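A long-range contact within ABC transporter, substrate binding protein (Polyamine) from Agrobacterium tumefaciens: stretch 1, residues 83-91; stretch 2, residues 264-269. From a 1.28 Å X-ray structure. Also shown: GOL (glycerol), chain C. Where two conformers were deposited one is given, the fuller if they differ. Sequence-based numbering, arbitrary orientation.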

# COMPACT_ATOMS: atom_id res chain seq x y z
N LYS A 83 -6.30 19.47 -8.17
CA LYS A 83 -5.10 19.10 -7.44
C LYS A 83 -4.78 20.04 -6.28
O LYS A 83 -3.85 19.76 -5.52
CB LYS A 83 -3.89 18.92 -8.39
CG LYS A 83 -3.45 20.19 -9.12
CD LYS A 83 -2.14 20.01 -9.90
CE LYS A 83 -2.31 19.31 -11.23
NZ LYS A 83 -1.07 19.39 -12.06
N THR A 84 -5.52 21.15 -6.15
CA THR A 84 -5.22 22.13 -5.08
C THR A 84 -5.26 21.64 -3.66
O THR A 84 -4.57 22.22 -2.84
CB THR A 84 -5.92 23.47 -5.27
OG1 THR A 84 -7.30 23.34 -5.01
CG2 THR A 84 -5.66 24.10 -6.64
N LYS A 85 -6.01 20.58 -3.36
CA LYS A 85 -6.06 20.07 -2.00
C LYS A 85 -5.42 18.70 -1.87
O LYS A 85 -5.45 18.13 -0.78
CB LYS A 85 -7.48 20.07 -1.48
CG LYS A 85 -8.00 21.49 -1.28
CD LYS A 85 -9.45 21.52 -0.90
CE LYS A 85 -10.00 22.93 -1.05
NZ LYS A 85 -11.45 22.98 -0.73
N LEU A 86 -4.80 18.20 -2.96
CA LEU A 86 -4.24 16.85 -2.94
C LEU A 86 -2.81 16.81 -2.52
O LEU A 86 -2.03 17.70 -2.87
CB LEU A 86 -4.42 16.19 -4.33
CG LEU A 86 -5.86 16.22 -4.85
CD1 LEU A 86 -5.99 15.44 -6.14
CD2 LEU A 86 -6.85 15.71 -3.78
N ASP A 87 -2.41 15.74 -1.80
CA ASP A 87 -1.05 15.59 -1.33
C ASP A 87 -0.12 15.74 -2.51
O ASP A 87 -0.18 14.94 -3.46
CB ASP A 87 -0.88 14.24 -0.63
CG ASP A 87 0.43 14.11 0.11
OD1 ASP A 87 1.47 14.48 -0.46
OD2 ASP A 87 0.43 13.47 1.19
N PRO A 88 0.72 16.80 -2.55
CA PRO A 88 1.52 17.04 -3.75
C PRO A 88 2.60 16.03 -4.05
O PRO A 88 3.13 16.01 -5.15
CB PRO A 88 2.07 18.46 -3.53
CG PRO A 88 2.13 18.58 -2.06
CD PRO A 88 0.93 17.85 -1.53
N ARG A 89 2.92 15.15 -3.07
CA ARG A 89 3.97 14.17 -3.28
C ARG A 89 3.56 13.07 -4.24
O ARG A 89 4.42 12.36 -4.75
CB ARG A 89 4.37 13.50 -1.95
CG ARG A 89 5.09 14.48 -1.03
CD ARG A 89 5.25 13.95 0.38
NE ARG A 89 3.96 13.79 1.04
CZ ARG A 89 3.81 13.44 2.31
NH1 ARG A 89 4.87 13.27 3.09
NH2 ARG A 89 2.60 13.28 2.81
N PHE A 90 2.24 12.90 -4.42
CA PHE A 90 1.72 11.78 -5.19
C PHE A 90 0.92 12.14 -6.43
O PHE A 90 0.19 11.30 -6.95
CB PHE A 90 0.92 10.86 -4.25
CG PHE A 90 1.60 10.63 -2.92
CD1 PHE A 90 2.88 10.09 -2.87
CD2 PHE A 90 0.99 11.01 -1.74
CE1 PHE A 90 3.54 9.94 -1.63
CE2 PHE A 90 1.64 10.86 -0.52
CZ PHE A 90 2.91 10.35 -0.48
N VAL A 91 1.04 13.38 -6.91
CA VAL A 91 0.35 13.84 -8.11
C VAL A 91 1.32 13.79 -9.28
O VAL A 91 2.44 14.29 -9.19
CB VAL A 91 -0.21 15.28 -7.90
CG1 VAL A 91 -0.76 15.87 -9.20
CG2 VAL A 91 -1.26 15.30 -6.81
N PRO A 264 -5.19 10.08 5.16
CA PRO A 264 -5.74 10.71 3.95
C PRO A 264 -4.67 11.45 3.16
O PRO A 264 -3.62 11.83 3.70
CB PRO A 264 -6.80 11.65 4.50
CG PRO A 264 -6.36 11.97 5.88
CD PRO A 264 -5.57 10.80 6.39
N VAL A 265 -4.96 11.66 1.88
CA VAL A 265 -4.12 12.36 0.92
C VAL A 265 -4.82 13.58 0.34
O VAL A 265 -4.53 14.02 -0.77
CB VAL A 265 -3.49 11.42 -0.14
CG1 VAL A 265 -2.41 10.54 0.53
CG2 VAL A 265 -4.56 10.56 -0.80
N ASN A 266 -5.73 14.14 1.15
CA ASN A 266 -6.37 15.44 0.91
C ASN A 266 -5.99 16.22 2.17
O ASN A 266 -6.20 15.73 3.29
CB ASN A 266 -7.87 15.33 0.75
CG ASN A 266 -8.48 16.69 0.44
OD1 ASN A 266 -8.34 17.63 1.23
ND2 ASN A 266 -9.12 16.83 -0.71
N ILE A 267 -5.42 17.41 1.98
CA ILE A 267 -4.93 18.24 3.08
C ILE A 267 -6.00 18.85 3.96
O ILE A 267 -5.67 19.32 5.06
CB ILE A 267 -3.93 19.27 2.54
CG1 ILE A 267 -4.68 20.42 1.78
CG2 ILE A 267 -2.89 18.56 1.67
CD1 ILE A 267 -3.82 21.23 0.88
N GLU A 268 -7.26 18.76 3.55
CA GLU A 268 -8.35 19.28 4.36
C GLU A 268 -9.16 18.18 5.04
O GLU A 268 -10.22 18.45 5.60
CB GLU A 268 -9.23 20.23 3.54
CG GLU A 268 -8.41 21.39 3.00
CD GLU A 268 -9.14 22.61 2.48
OE1 GLU A 268 -10.36 22.53 2.24
OE2 GLU A 268 -8.45 23.63 2.27
N SER A 269 -8.65 16.92 5.01
CA SER A 269 -9.35 15.78 5.61
C SER A 269 -9.15 15.63 7.12
O SER A 269 -10.10 15.27 7.81
CB SER A 269 -8.93 14.48 4.95
OG SER A 269 -9.35 14.48 3.61
C1 GOL C . -14.32 19.08 -0.60
O1 GOL C . -15.34 18.39 -1.30
C2 GOL C . -13.13 19.35 -1.50
O2 GOL C . -12.83 20.74 -1.46
C3 GOL C . -11.95 18.57 -0.98
O3 GOL C . -10.82 18.72 -1.83
O HOH W 1 -1.47 13.67 3.02

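Neither stretch forms a regular helix or strand, yet their backbones meet in a single beta bridge that pairs Leu 86 with Asn 266, whose CA atoms lie 4.6 Å apart. Two hydrogen bonds flank this pair. Ile 267 N donates to Lys 85 O at 2.9 Å, and Asp 87 N donates to Val 265 O, also at 2.9 Å; N-H...O angles of 168° and 162° make both nearly linear. The same two carbonyl oxygens receive CA-H...O contacts, from Asn 266 CA to Lys 85 O (3.3 Å) and from Leu 86 CA to Val 265 O (3.6 Å). From the bridged Asn 266, stretch 2 runs straight into a type I turn that ends at Ser 269, closed by Ser 269 N to Asn 266 O at 3.2 Å. Asn 266 OD1 also accepts from Glu 268 N (2.8 Å), tying its side chain to the turn.

The turn places Glu 268 within reach of the extended Lys 85 side chain, and Lys 85 NZ forms a salt bridge with Glu 268 OE1; at 3.2 Å, its hydrogen bond is weak. Lys 85 NZ also donates to glycerol O2 (2.7 Å), while Asn 266 ND2 donates to glycerol O3 (2.8 Å), so the ligand, probably from the crystallisation liquor, links the two stretches.

Val 265 makes the apolar contact with Phe 90: its CG1 packs obliquely against the ring, 4.1 Å from Phe 90 CD2. Val 265 CB lies 3.9 Å from Asp 87 CB, and Ile 267 CG1 lies 4.3 Å from Lys 85 CB. Within its own stretch the Asp 87 carboxylate is gripped by Arg 89: OD2 accepts from Arg 89 NH2 (2.7 Å) in a salt bridge, and OD1 from Arg 89 NE (3.0 Å). A water donates to both Asp 87 OD2 (2.6 Å) and Pro 264 O (2.9 Å), extending the polar connection across the interface.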